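Local atomic coordinates of lipoprotein (Burkholderia cenocepacia, PDB entry 4QHQ), a protein that binds methionine and, as a lipoprotein of the NlpA family, probably delivers it to an ABC transporter for uptake into the cell. Residues Lys23-Leu28 / Ser222-Glu227; Asn36-Pro41 / Gln58-Ser63; Gln40-Leu45 / Asp51-Gln56; Val73-Thr78 / Lys215-Tyr220. One frame throughout, in Å; residues are numbered along the deposited sequence.

Contact 1 of 4, residues Lys23-Leu28 / Ser222-Glu227; sequences KEKEGL and SPEVKE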
loop_
_atom_site.group_PDB
_atom_site.type_symbol
_atom_site.label_atom_id
_atom_site.label_comp_id
_atom_site.label_asym_id
_atom_site.label_seq_id
_atom_site.Cartn_x
_atom_site.Cartn_y
_atom_site.Cartn_z
ATOM N N LYS A 23 0.840 -18.967 16.693
ATOM C CA LYS A 23 1.255 -19.762 17.839
ATOM C C LYS A 23 0.206 -20.800 18.212
ATOM O O LYS A 23 0.514 -21.981 18.353
ATOM C CB LYS A 23 1.550 -18.862 19.037
ATOM C CG LYS A 23 1.919 -19.628 20.299
ATOM C CD LYS A 23 2.242 -18.670 21.432
ATOM C CE LYS A 23 2.545 -19.421 22.716
ATOM N NZ LYS A 23 1.328 -20.066 23.275
ATOM N N GLU A 24 -1.039 -20.362 18.355
ATOM C CA GLU A 24 -2.088 -21.222 18.888
ATOM C C GLU A 24 -2.560 -22.299 17.914
ATOM O O GLU A 24 -2.896 -23.410 18.318
ATOM C CB GLU A 24 -3.276 -20.379 19.351
ATOM C CG GLU A 24 -2.920 -19.385 20.444
ATOM C CD GLU A 24 -4.119 -18.596 20.925
ATOM O OE1 GLU A 24 -5.215 -18.767 20.349
ATOM O OE2 GLU A 24 -3.965 -17.808 21.882
ATOM N N LYS A 25 -2.596 -21.966 16.632
ATOM C CA LYS A 25 -3.167 -22.859 15.634
ATOM C C LYS A 25 -2.094 -23.569 14.818
ATOM O O LYS A 25 -2.309 -24.683 14.349
ATOM C CB LYS A 25 -4.100 -22.083 14.698
ATOM C CG LYS A 25 -5.326 -21.476 15.375
ATOM C CD LYS A 25 -6.367 -22.534 15.700
ATOM C CE LYS A 25 -7.692 -21.905 16.106
ATOM N NZ LYS A 25 -7.637 -21.275 17.456
ATOM N N GLU A 26 -0.941 -22.930 14.648
ATOM C CA GLU A 26 0.087 -23.478 13.765
ATOM C C GLU A 26 1.405 -23.813 14.468
ATOM O O GLU A 26 2.341 -24.283 13.831
ATOM C CB GLU A 26 0.355 -22.533 12.586
ATOM C CG GLU A 26 -0.890 -22.067 11.835
ATOM C CD GLU A 26 -1.594 -23.185 11.093
ATOM O OE1 GLU A 26 -0.960 -24.230 10.829
ATOM O OE2 GLU A 26 -2.790 -23.016 10.772
ATOM N N GLY A 27 1.476 -23.572 15.773
ATOM C CA GLY A 27 2.688 -23.850 16.532
ATOM C C GLY A 27 3.919 -23.055 16.113
ATOM O O GLY A 27 5.045 -23.428 16.448
ATOM N N LEU A 28 3.708 -21.956 15.389
ATOM C CA LEU A 28 4.801 -21.117 14.909
ATOM C C LEU A 28 5.155 -20.017 15.896
ATOM O O LEU A 28 4.271 -19.423 16.517
ATOM C CB LEU A 28 4.428 -20.448 13.588
ATOM C CG LEU A 28 4.072 -21.338 12.401
ATOM C CD1 LEU A 28 3.802 -20.465 11.173
ATOM C CD2 LEU A 28 5.178 -22.350 12.140
ATOM N N SER A 222 -7.055 -16.265 8.364
ATOM C CA SER A 222 -7.827 -16.932 9.402
ATOM C C SER A 222 -9.063 -16.116 9.756
ATOM O O SER A 222 -9.096 -14.911 9.514
ATOM C CB SER A 222 -6.961 -17.096 10.647
ATOM O OG SER A 222 -6.536 -15.829 11.122
ATOM N N PRO A 223 -10.086 -16.772 10.329
ATOM C CA PRO A 223 -11.278 -16.032 10.761
ATOM C C PRO A 223 -10.951 -14.927 11.767
ATOM O O PRO A 223 -11.553 -13.856 11.699
ATOM C CB PRO A 223 -12.142 -17.113 11.416
ATOM C CG PRO A 223 -11.722 -18.378 10.748
ATOM C CD PRO A 223 -10.248 -18.228 10.498
ATOM N N GLU A 224 -10.016 -15.188 12.680
ATOM C CA GLU A 224 -9.640 -14.206 13.692
ATOM C C GLU A 224 -9.108 -12.934 13.052
ATOM O O GLU A 224 -9.468 -11.826 13.440
ATOM C CB GLU A 224 -8.575 -14.776 14.632
ATOM C CG GLU A 224 -9.076 -15.836 15.604
ATOM C CD GLU A 224 -8.910 -17.253 15.079
ATOM O OE1 GLU A 224 -8.768 -17.425 13.849
ATOM O OE2 GLU A 224 -8.916 -18.196 15.902
ATOM N N VAL A 225 -8.235 -13.103 12.069
ATOM C CA VAL A 225 -7.638 -11.961 11.385
ATOM C C VAL A 225 -8.656 -11.204 10.517
ATOM O O VAL A 225 -8.694 -9.970 10.523
ATOM C CB VAL A 225 -6.409 -12.408 10.570
ATOM C CG1 VAL A 225 -5.886 -11.287 9.703
ATOM C CG2 VAL A 225 -5.315 -12.896 11.508
ATOM N N LYS A 226 -9.497 -11.940 9.794
ATOM C CA LYS A 226 -10.534 -11.300 8.993
ATOM C C LYS A 226 -11.460 -10.480 9.881
ATOM O O LYS A 226 -11.803 -9.350 9.549
ATOM C CB LYS A 226 -11.342 -12.326 8.202
ATOM C CG LYS A 226 -12.575 -11.733 7.532
ATOM C CD LYS A 226 -13.334 -12.770 6.728
ATOM C CE LYS A 226 -12.605 -13.098 5.442
ATOM N NZ LYS A 226 -13.471 -13.870 4.502
ATOM N N GLU A 227 -11.837 -11.046 11.020
ATOM C CA GLU A 227 -12.711 -10.349 11.960
ATOM C C GLU A 227 -12.034 -9.083 12.478
ATOM O O GLU A 227 -12.669 -8.028 12.580
ATOM C CB GLU A 227 -13.075 -11.268 13.128
#

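Contact 2 of 4, residues Asn36-Pro41 / Gln58-Ser63; sequences NDYVQP and QPYLDS. With MET (methionine), chain B.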
loop_
_atom_site.group_PDB
_atom_site.type_symbol
_atom_site.label_atom_id
_atom_site.label_comp_id
_atom_site.label_asym_id
_atom_site.label_seq_id
_atom_site.Cartn_x
_atom_site.Cartn_y
_atom_site.Cartn_z
ATOM N N ASN A 36 9.457 1.707 9.412
ATOM C CA ASN A 36 8.703 2.946 9.377
ATOM C C ASN A 36 8.131 3.261 8.003
ATOM O O ASN A 36 7.142 3.982 7.900
ATOM C CB ASN A 36 9.566 4.113 9.854
ATOM N N ASP A 37 8.762 2.740 6.953
ATOM C CA ASP A 37 8.287 2.992 5.592
ATOM C C ASP A 37 8.504 1.787 4.665
ATOM O O ASP A 37 8.887 0.713 5.125
ATOM C CB ASP A 37 8.881 4.287 5.019
ATOM C CG ASP A 37 10.400 4.274 4.967
ATOM O OD1 ASP A 37 10.998 3.188 4.769
ATOM O OD2 ASP A 37 11.004 5.356 5.123
ATOM N N TYR A 38 8.284 1.982 3.366
ATOM C CA TYR A 38 8.241 0.876 2.411
ATOM C C TYR A 38 9.618 0.451 1.945
ATOM O O TYR A 38 9.745 -0.570 1.282
ATOM C CB TYR A 38 7.475 1.282 1.146
ATOM C CG TYR A 38 6.008 1.621 1.301
ATOM C CD1 TYR A 38 5.245 1.103 2.341
ATOM C CD2 TYR A 38 5.387 2.463 0.383
ATOM C CE1 TYR A 38 3.889 1.408 2.459
ATOM C CE2 TYR A 38 4.052 2.773 0.492
ATOM C CZ TYR A 38 3.312 2.240 1.525
ATOM O OH TYR A 38 1.983 2.573 1.600
ATOM N N VAL A 39 10.637 1.239 2.283
ATOM C CA VAL A 39 11.931 1.173 1.602
ATOM C C VAL A 39 12.739 -0.083 1.900
ATOM O O VAL A 39 13.373 -0.655 1.007
ATOM C CB VAL A 39 12.783 2.433 1.922
ATOM C CG1 VAL A 39 14.153 2.354 1.270
ATOM C CG2 VAL A 39 12.049 3.693 1.473
ATOM N N GLN A 40 12.712 -0.526 3.149
ATOM C CA GLN A 40 13.641 -1.577 3.569
ATOM C C GLN A 40 13.189 -3.036 3.646
ATOM O O GLN A 40 14.051 -3.906 3.571
ATOM C CB GLN A 40 14.360 -1.211 4.883
ATOM C CG GLN A 40 15.277 0.015 4.792
ATOM C CD GLN A 40 16.359 -0.124 3.725
ATOM O OE1 GLN A 40 16.855 -1.221 3.460
ATOM N NE2 GLN A 40 16.729 0.993 3.109
ATOM N N PRO A 41 11.882 -3.322 3.839
ATOM C CA PRO A 41 11.586 -4.743 4.106
ATOM C C PRO A 41 11.989 -5.745 3.031
ATOM O O PRO A 41 12.366 -6.870 3.406
ATOM C CB PRO A 41 10.068 -4.760 4.290
ATOM C CG PRO A 41 9.740 -3.391 4.775
ATOM C CD PRO A 41 10.682 -2.479 4.030
ATOM N N GLN A 58 1.495 -6.442 -5.347
ATOM C CA GLN A 58 2.297 -7.022 -6.417
ATOM C C GLN A 58 2.974 -5.998 -7.342
ATOM O O GLN A 58 4.136 -6.187 -7.713
ATOM C CB GLN A 58 1.511 -8.068 -7.218
ATOM C CG GLN A 58 2.394 -8.886 -8.161
ATOM C CD GLN A 58 3.287 -9.873 -7.443
ATOM O OE1 GLN A 58 2.819 -10.681 -6.643
ATOM N NE2 GLN A 58 4.585 -9.810 -7.726
ATOM N N PRO A 59 2.277 -4.907 -7.710
ATOM C CA PRO A 59 2.972 -3.907 -8.532
ATOM C C PRO A 59 4.203 -3.341 -7.816
ATOM O O PRO A 59 5.236 -3.128 -8.458
ATOM C CB PRO A 59 1.891 -2.845 -8.768
ATOM C CG PRO A 59 0.634 -3.665 -8.814
ATOM C CD PRO A 59 0.823 -4.663 -7.686
ATOM N N TYR A 60 4.121 -3.146 -6.509
ATOM C CA TYR A 60 5.289 -2.672 -5.770
ATOM C C TYR A 60 6.429 -3.711 -5.789
ATOM O O TYR A 60 7.584 -3.364 -6.045
ATOM C CB TYR A 60 4.919 -2.311 -4.327
ATOM C CG TYR A 60 6.037 -1.629 -3.583
ATOM C CD1 TYR A 60 6.973 -2.357 -2.850
ATOM C CD2 TYR A 60 6.146 -0.255 -3.591
ATOM C CE1 TYR A 60 7.995 -1.713 -2.163
ATOM C CE2 TYR A 60 7.170 0.400 -2.915
ATOM C CZ TYR A 60 8.095 -0.343 -2.199
ATOM O OH TYR A 60 9.101 0.312 -1.537
ATOM N N LEU A 61 6.104 -4.972 -5.521
ATOM C CA LEU A 61 7.107 -6.036 -5.543
ATOM C C LEU A 61 7.737 -6.134 -6.929
ATOM O O LEU A 61 8.952 -6.285 -7.063
ATOM C CB LEU A 61 6.464 -7.361 -5.151
ATOM C CG LEU A 61 7.372 -8.588 -5.131
ATOM C CD1 LEU A 61 8.597 -8.305 -4.289
ATOM C CD2 LEU A 61 6.585 -9.762 -4.575
ATOM N N ASP A 62 6.911 -6.040 -7.971
ATOM C CA ASP A 62 7.422 -6.104 -9.345
ATOM C C ASP A 62 8.419 -4.977 -9.629
ATOM O O ASP A 62 9.457 -5.195 -10.268
ATOM C CB ASP A 62 6.275 -6.019 -10.361
ATOM C CG ASP A 62 5.461 -7.299 -10.438
ATOM O OD1 ASP A 62 5.901 -8.327 -9.879
ATOM O OD2 ASP A 62 4.378 -7.268 -11.062
ATOM N N SER A 63 8.093 -3.778 -9.157
ATOM C CA SER A 63 8.974 -2.625 -9.311
ATOM C C SER A 63 10.292 -2.869 -8.586
ATOM O O SER A 63 11.365 -2.602 -9.120
ATOM C CB SER A 63 8.290 -1.378 -8.753
ATOM O OG SER A 63 9.162 -0.263 -8.786
HETATM N N MET B . -0.504 -1.137 2.179
HETATM C CA MET B . -0.123 -0.309 1.033
HETATM C C MET B . -1.286 -0.138 0.081
HETATM O O MET B . -2.009 -1.099 -0.155
HETATM C CB MET B . 1.069 -0.952 0.316
HETATM C CG MET B . 1.590 -0.141 -0.886
HETATM S SD MET B . 2.954 -0.970 -1.731
HETATM C CE MET B . 4.250 -0.885 -0.491
HETATM O OXT MET B . -1.533 0.963 -0.441
#

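Contact 3 of 4, residues Gln40-Leu45 / Asp51-Gln56; sequences QPNAAL and DANSFQ. With MET (methionine), chain B.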
loop_
_atom_site.group_PDB
_atom_site.type_symbol
_atom_site.label_atom_id
_atom_site.label_comp_id
_atom_site.label_asym_id
_atom_site.label_seq_id
_atom_site.Cartn_x
_atom_site.Cartn_y
_atom_site.Cartn_z
ATOM N N GLN A 40 12.712 -0.526 3.149
ATOM C CA GLN A 40 13.641 -1.577 3.569
ATOM C C GLN A 40 13.189 -3.036 3.646
ATOM O O GLN A 40 14.051 -3.906 3.571
ATOM C CB GLN A 40 14.360 -1.211 4.883
ATOM C CG GLN A 40 15.277 0.015 4.792
ATOM C CD GLN A 40 16.359 -0.124 3.725
ATOM O OE1 GLN A 40 16.855 -1.221 3.460
ATOM N NE2 GLN A 40 16.729 0.993 3.109
ATOM N N PRO A 41 11.882 -3.322 3.839
ATOM C CA PRO A 41 11.586 -4.743 4.106
ATOM C C PRO A 41 11.989 -5.745 3.031
ATOM O O PRO A 41 12.366 -6.870 3.406
ATOM C CB PRO A 41 10.068 -4.760 4.290
ATOM C CG PRO A 41 9.740 -3.391 4.775
ATOM C CD PRO A 41 10.682 -2.479 4.030
ATOM N N ASN A 42 11.964 -5.391 1.750
ATOM C CA ASN A 42 12.409 -6.361 0.746
ATOM C C ASN A 42 13.911 -6.610 0.788
ATOM O O ASN A 42 14.348 -7.746 0.640
ATOM C CB ASN A 42 11.972 -5.969 -0.664
ATOM C CG ASN A 42 10.494 -6.223 -0.915
ATOM O OD1 ASN A 42 9.888 -7.129 -0.357
ATOM N ND2 ASN A 42 9.908 -5.410 -1.772
ATOM N N ALA A 43 14.700 -5.562 0.997
ATOM C CA ALA A 43 16.140 -5.702 1.130
ATOM C C ALA A 43 16.475 -6.580 2.343
ATOM O O ALA A 43 17.396 -7.410 2.309
ATOM C CB ALA A 43 16.790 -4.313 1.254
ATOM N N ALA A 44 15.693 -6.410 3.403
ATOM C CA ALA A 44 15.907 -7.146 4.642
ATOM C C ALA A 44 15.519 -8.610 4.471
ATOM O O ALA A 44 16.149 -9.492 5.045
ATOM C CB ALA A 44 15.119 -6.505 5.775
ATOM N N LEU A 45 14.499 -8.873 3.670
ATOM C CA LEU A 45 14.126 -10.234 3.315
ATOM C C LEU A 45 15.174 -10.892 2.411
ATOM O O LEU A 45 15.564 -12.044 2.609
ATOM C CB LEU A 45 12.767 -10.232 2.621
ATOM C CG LEU A 45 12.260 -11.583 2.104
ATOM C CD1 LEU A 45 12.210 -12.629 3.218
ATOM C CD2 LEU A 45 10.886 -11.400 1.444
ATOM N N ASP A 51 12.508 -13.507 7.476
ATOM C CA ASP A 51 12.003 -14.680 6.773
ATOM C C ASP A 51 10.812 -14.396 5.844
ATOM O O ASP A 51 10.573 -15.135 4.889
ATOM C CB ASP A 51 11.638 -15.747 7.788
ATOM C CG ASP A 51 12.815 -16.111 8.652
ATOM O OD1 ASP A 51 13.799 -16.638 8.088
ATOM O OD2 ASP A 51 12.787 -15.845 9.874
ATOM N N ALA A 52 10.058 -13.342 6.134
ATOM C CA ALA A 52 8.943 -12.957 5.296
ATOM C C ALA A 52 8.676 -11.481 5.524
ATOM O O ALA A 52 9.137 -10.900 6.511
ATOM C CB ALA A 52 7.702 -13.772 5.643
ATOM N N ASN A 53 7.934 -10.870 4.616
ATOM C CA ASN A 53 7.396 -9.548 4.902
ATOM C C ASN A 53 5.952 -9.446 4.462
ATOM O O ASN A 53 5.461 -10.287 3.716
ATOM C CB ASN A 53 8.291 -8.408 4.376
ATOM C CG ASN A 53 8.384 -8.367 2.869
ATOM O OD1 ASN A 53 7.380 -8.516 2.170
ATOM N ND2 ASN A 53 9.572 -8.108 2.357
ATOM N N SER A 54 5.270 -8.421 4.959
ATOM C CA SER A 54 3.836 -8.273 4.736
ATOM C C SER A 54 3.511 -6.796 4.767
ATOM O O SER A 54 3.131 -6.245 5.802
ATOM C CB SER A 54 3.070 -9.027 5.831
ATOM O OG SER A 54 1.658 -8.952 5.677
ATOM N N PHE A 55 3.696 -6.143 3.622
ATOM C CA PHE A 55 3.539 -4.696 3.565
ATOM C C PHE A 55 3.209 -4.161 2.174
ATOM O O PHE A 55 2.953 -2.979 2.051
ATOM C CB PHE A 55 4.802 -3.997 4.052
ATOM C CG PHE A 55 5.894 -3.968 3.027
ATOM C CD1 PHE A 55 6.616 -5.122 2.732
ATOM C CD2 PHE A 55 6.198 -2.801 2.350
ATOM C CE1 PHE A 55 7.616 -5.105 1.777
ATOM C CE2 PHE A 55 7.186 -2.771 1.385
ATOM C CZ PHE A 55 7.907 -3.921 1.107
ATOM N N GLN A 56 3.261 -4.991 1.138
ATOM C CA GLN A 56 3.228 -4.470 -0.228
ATOM C C GLN A 56 2.214 -5.153 -1.117
ATOM O O GLN A 56 1.710 -6.225 -0.804
ATOM C CB GLN A 56 4.612 -4.636 -0.862
ATOM C CG GLN A 56 4.915 -6.062 -1.313
ATOM C CD GLN A 56 6.397 -6.313 -1.470
ATOM O OE1 GLN A 56 7.083 -5.621 -2.223
ATOM N NE2 GLN A 56 6.906 -7.318 -0.747
HETATM N N MET B . -0.504 -1.137 2.179
HETATM C CA MET B . -0.123 -0.309 1.033
HETATM C C MET B . -1.286 -0.138 0.081
HETATM O O MET B . -2.009 -1.099 -0.155
HETATM C CB MET B . 1.069 -0.952 0.316
HETATM C CG MET B . 1.590 -0.141 -0.886
HETATM S SD MET B . 2.954 -0.970 -1.731
HETATM C CE MET B . 4.250 -0.885 -0.491
HETATM O OXT MET B . -1.533 0.963 -0.441
#

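Contact 4 of 4, residues Val73-Thr78 / Lys215-Tyr220; sequences VSAGLT and KLVKAY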
loop_
_atom_site.group_PDB
_atom_site.type_symbol
_atom_site.label_atom_id
_atom_site.label_comp_id
_atom_site.label_asym_id
_atom_site.label_seq_id
_atom_site.Cartn_x
_atom_site.Cartn_y
_atom_site.Cartn_z
ATOM N N VAL A 73 9.010 -13.723 -3.837
ATOM C CA VAL A 73 7.721 -14.032 -4.433
ATOM C C VAL A 73 6.609 -13.960 -3.408
ATOM O O VAL A 73 6.842 -14.064 -2.200
ATOM C CB VAL A 73 7.696 -15.441 -5.044
ATOM C CG1 VAL A 73 8.600 -15.517 -6.272
ATOM C CG2 VAL A 73 8.098 -16.477 -3.998
ATOM N N SER A 74 5.388 -13.808 -3.904
ATOM C CA SER A 74 4.220 -13.836 -3.050
ATOM C C SER A 74 3.935 -15.250 -2.571
ATOM O O SER A 74 4.011 -16.213 -3.338
ATOM C CB SER A 74 3.008 -13.316 -3.810
ATOM O OG SER A 74 1.864 -13.372 -2.990
ATOM N N ALA A 75 3.620 -15.366 -1.289
ATOM C CA ALA A 75 3.160 -16.616 -0.715
ATOM C C ALA A 75 1.643 -16.603 -0.534
ATOM O O ALA A 75 1.042 -17.619 -0.227
ATOM C CB ALA A 75 3.846 -16.857 0.616
ATOM N N GLY A 76 1.021 -15.442 -0.715
ATOM C CA GLY A 76 -0.419 -15.347 -0.556
ATOM C C GLY A 76 -0.882 -13.937 -0.273
ATOM O O GLY A 76 -0.101 -13.081 0.149
ATOM N N LEU A 77 -2.167 -13.699 -0.492
ATOM C CA LEU A 77 -2.715 -12.360 -0.359
ATOM C C LEU A 77 -3.206 -12.090 1.053
ATOM O O LEU A 77 -3.559 -13.020 1.791
ATOM C CB LEU A 77 -3.858 -12.167 -1.353
ATOM C CG LEU A 77 -3.494 -12.298 -2.830
ATOM C CD1 LEU A 77 -4.712 -11.978 -3.691
ATOM C CD2 LEU A 77 -2.303 -11.413 -3.209
ATOM N N THR A 78 -3.237 -10.807 1.416
ATOM C CA THR A 78 -3.624 -10.413 2.762
ATOM C C THR A 78 -4.909 -9.576 2.757
ATOM O O THR A 78 -5.982 -10.078 3.070
ATOM C CB THR A 78 -2.467 -9.676 3.456
ATOM O OG1 THR A 78 -1.997 -8.616 2.619
ATOM C CG2 THR A 78 -1.306 -10.628 3.705
ATOM N N LYS A 215 1.860 -22.601 6.564
ATOM C CA LYS A 215 1.336 -22.449 7.915
ATOM C C LYS A 215 1.187 -20.965 8.288
ATOM O O LYS A 215 0.171 -20.566 8.868
ATOM C CB LYS A 215 2.202 -23.208 8.925
ATOM C CG LYS A 215 2.229 -24.710 8.659
ATOM C CD LYS A 215 3.158 -25.445 9.600
ATOM C CE LYS A 215 2.627 -25.427 11.016
ATOM N NZ LYS A 215 1.307 -26.105 11.144
ATOM N N LEU A 216 2.188 -20.155 7.943
ATOM C CA LEU A 216 2.129 -18.722 8.202
ATOM C C LEU A 216 0.970 -18.072 7.454
ATOM O O LEU A 216 0.234 -17.265 8.024
ATOM C CB LEU A 216 3.447 -18.059 7.798
ATOM C CG LEU A 216 3.610 -16.584 8.185
ATOM C CD1 LEU A 216 3.553 -16.395 9.700
ATOM C CD2 LEU A 216 4.888 -15.998 7.604
ATOM N N VAL A 217 0.817 -18.424 6.181
ATOM C CA VAL A 217 -0.250 -17.866 5.357
ATOM C C VAL A 217 -1.605 -18.285 5.923
ATOM O O VAL A 217 -2.542 -17.497 5.935
ATOM C CB VAL A 217 -0.086 -18.265 3.875
ATOM C CG1 VAL A 217 -1.311 -17.860 3.056
ATOM C CG2 VAL A 217 1.174 -17.634 3.302
ATOM N N LYS A 218 -1.686 -19.512 6.435
ATOM C CA LYS A 218 -2.916 -20.017 7.058
ATOM C C LYS A 218 -3.280 -19.195 8.298
ATOM O O LYS A 218 -4.452 -18.856 8.521
ATOM C CB LYS A 218 -2.781 -21.500 7.428
ATOM N N ALA A 219 -2.262 -18.860 9.085
ATOM C CA ALA A 219 -2.440 -18.012 10.265
ATOM C C ALA A 219 -2.957 -16.629 9.903
ATOM O O ALA A 219 -3.792 -16.081 10.614
ATOM C CB ALA A 219 -1.137 -17.890 11.044
ATOM N N TYR A 220 -2.458 -16.064 8.807
ATOM C CA TYR A 220 -2.918 -14.759 8.383
ATOM C C TYR A 220 -4.337 -14.883 7.845
ATOM O O TYR A 220 -5.220 -14.089 8.191
ATOM C CB TYR A 220 -2.005 -14.160 7.316
ATOM C CG TYR A 220 -2.236 -12.667 7.141
ATOM C CD1 TYR A 220 -3.423 -12.176 6.588
ATOM C CD2 TYR A 220 -1.278 -11.753 7.551
ATOM C CE1 TYR A 220 -3.639 -10.810 6.449
ATOM C CE2 TYR A 220 -1.486 -10.395 7.414
ATOM C CZ TYR A 220 -2.661 -9.934 6.861
ATOM O OH TYR A 220 -2.855 -8.577 6.718
#

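Contact 1 of 4, residues Lys23-Leu28 / Ser222-Glu227
The last turn of helix 10-26, carrying K25, comes alongside the first turn of helix 223-233, carrying E224, without backbone contact: the nearest alpha carbons, those of K25 and S222, are 9.8 Å apart. Just beyond the first helix G27 takes a positive phi of 63°, which suits glycine. S222 is the N-cap of the second helix; its OG receives a weak capping bond from V225 N at 3.3 Å. A small hydroxyl suits this place, and P223 fits the first turn after it because no helical N-H is needed there. The gap is bridged by two long, flexible side chains. K25 points toward the other helix and bends at chi2 and chi4, bringing NZ to 3.7 Å from E224 OE2, a long salt bridge. E224 meets it obliquely, its chain turned at chi2 (93°), and its side chain also touches V21 of helix 10-26. E24 adds a second carboxylate, its OE1 5.8 Å from E224 OE2, and the lysine may ease any repulsion between the two acids. Only 56 Å² is buried, both sides summed. So long an ion pair, on exposed or partly exposed side chains, implies a weak and probably mobile surface attraction between neighbouring helices.

Contact 2 of 4, residues Asn36-Pro41 / Gln58-Ser63
Y38 and Y60 meet around the methyl end of the bound methionine, and the loop that brings Y38 there is shaped one residue earlier. D37 turns its carboxylate back so that OD1 accepts from V39 N at 3.2 Å, an Asx turn to which a short acidic side chain is suited. At Y38 the CB lies 3.3 Å from Y60 OH, while the rest of the side chain runs on past it. With chi1 at -64°, CG is anti to the carbonyl carbon, and the ring turns a face to the ligand, with MET CE 3.4 Å from the plane over its centre. The far hydroxyl of Y38 is hydrogen-bonded to N174. Y60, on helix 58-68, offers a face to the same methyl, whose CE is 3.6 Å above the plane and offset toward the rim; Y60 CB is 3.5 Å from MET SD. The rings form an edge-to-face pair, the edge of Y38 toward the face of Y60, planes at 68°. Wide, flat, polarisable rings suit a thioether, contacting its methyl by dispersion and CH-pi attraction. Such an aromatic corner forms part of the side-chain pocket in a methionine-binding protein of the periplasmic binding protein class.

Contact 3 of 4, residues Gln40-Leu45 / Asp51-Gln56
N42 OD1 is gripped by two amide donors, N53 ND2 at 2.9 Å and Q56 NE2 at 3.0 Å. The glutamine N-H arrives in the carbonyl plane on a lone pair, whereas N53 comes in tilted 31° from that plane. N42 ND2 repays Q56 with a nearly straight bond to OE1 at 2.9 Å. This pairing sets the two amides relative to each other, and the donor N53 ND2, itself oriented by a weak bond to P41 O, favours this sense over the doubly flipped one. N42 ND2 also gives to Q64. Asparagine and glutamine suit these buried places because each amide can both donate and accept.

Helix 41-47 is the connection of a beta-alpha-beta crossover between parallel strands 30-35 and 52-57, with strand 2-7 between them in the sheet. It packs along strand 52-57, segment 41-45 antiparallel to 52-56 (169°), axes 8.2 Å apart. Next to N42 the contact turns apolar. With chi1 at 78°, F55 CG sits between the backbone N and the carbonyl carbon, which turns the ring to the helix. P41, compact and well placed in a first helical turn, lays CB over one face, 4.0 Å from the F55 centroid, a CH-pi contact; Q56 CB covers the opposite face. L45 CD1 rests 3.4 Å from D51 O. Near the other end of the strand, F55 O comes within 3.3 Å of MET CB.

Contact 4 of 4, residues Val73-Thr78 / Lys215-Tyr220
T78 and Y220 form the tight end of a helix-on-sheet contact, in which helix 211-220 packs against strand 72-80 of the six-stranded mixed sheet in one lobe of the binding-protein fold. The methyl of T78 stands almost squarely over the phenol: CG2 is 3.5 Å from the centroid of the Y220 ring and 13° off its normal, a CH-pi contact, and T78 CB adds a touch of 3.4 Å at Y220 CE1. The beta-branched threonine suits a strand and turns its methyl to the aromatic face. Y220 has CG anti to its own N (chi1 -164°), which carries the ring from the last turn of the helix toward the strand. Both residues are buried, with V14, V18 and W15 of helix 10-26 also touching the tyrosine.

Toward the other end the packing thins and the residues are partly exposed. There V217, a branched but short side chain, turns both methyls to A75 O, and CG2 also meets A75 CB at 3.9 Å; the small alanine lets the helix come close here. Glycine suits the irregular part of the strand at G76: its backbone angles (phi 158°) are reached readily only by glycine, and V217 CG1 lies 4.5 Å from its CA. The S74 hydroxyl takes a weak bond from G76 N across this bend. On the helix side, V217 CG2 comes 3.5 Å from A75 O.

From the N terminus, helix 10-26 ends in the first segment of contact 1, whose partner comes only after nearly two hundred residues; the other three contacts all fall within that span. Contacts 2 and 3 open from overlapping segments that share Q40 and P41. Contact 3 closes first, at strand 52-57, and contact 2 at the helix that follows directly, contact 3 lying within the span of contact 2; both touch the bound methionine. Contact 4 opens after contact 2 has closed and spans 136 residues before returning to helix 211-220. It touches contact 3 where S54 meets T78 and Y220, and contact 1 through the K215-E26 salt bridge, tying strand 72-80 and helix 211-220 to strand 52-57 and helix 10-26.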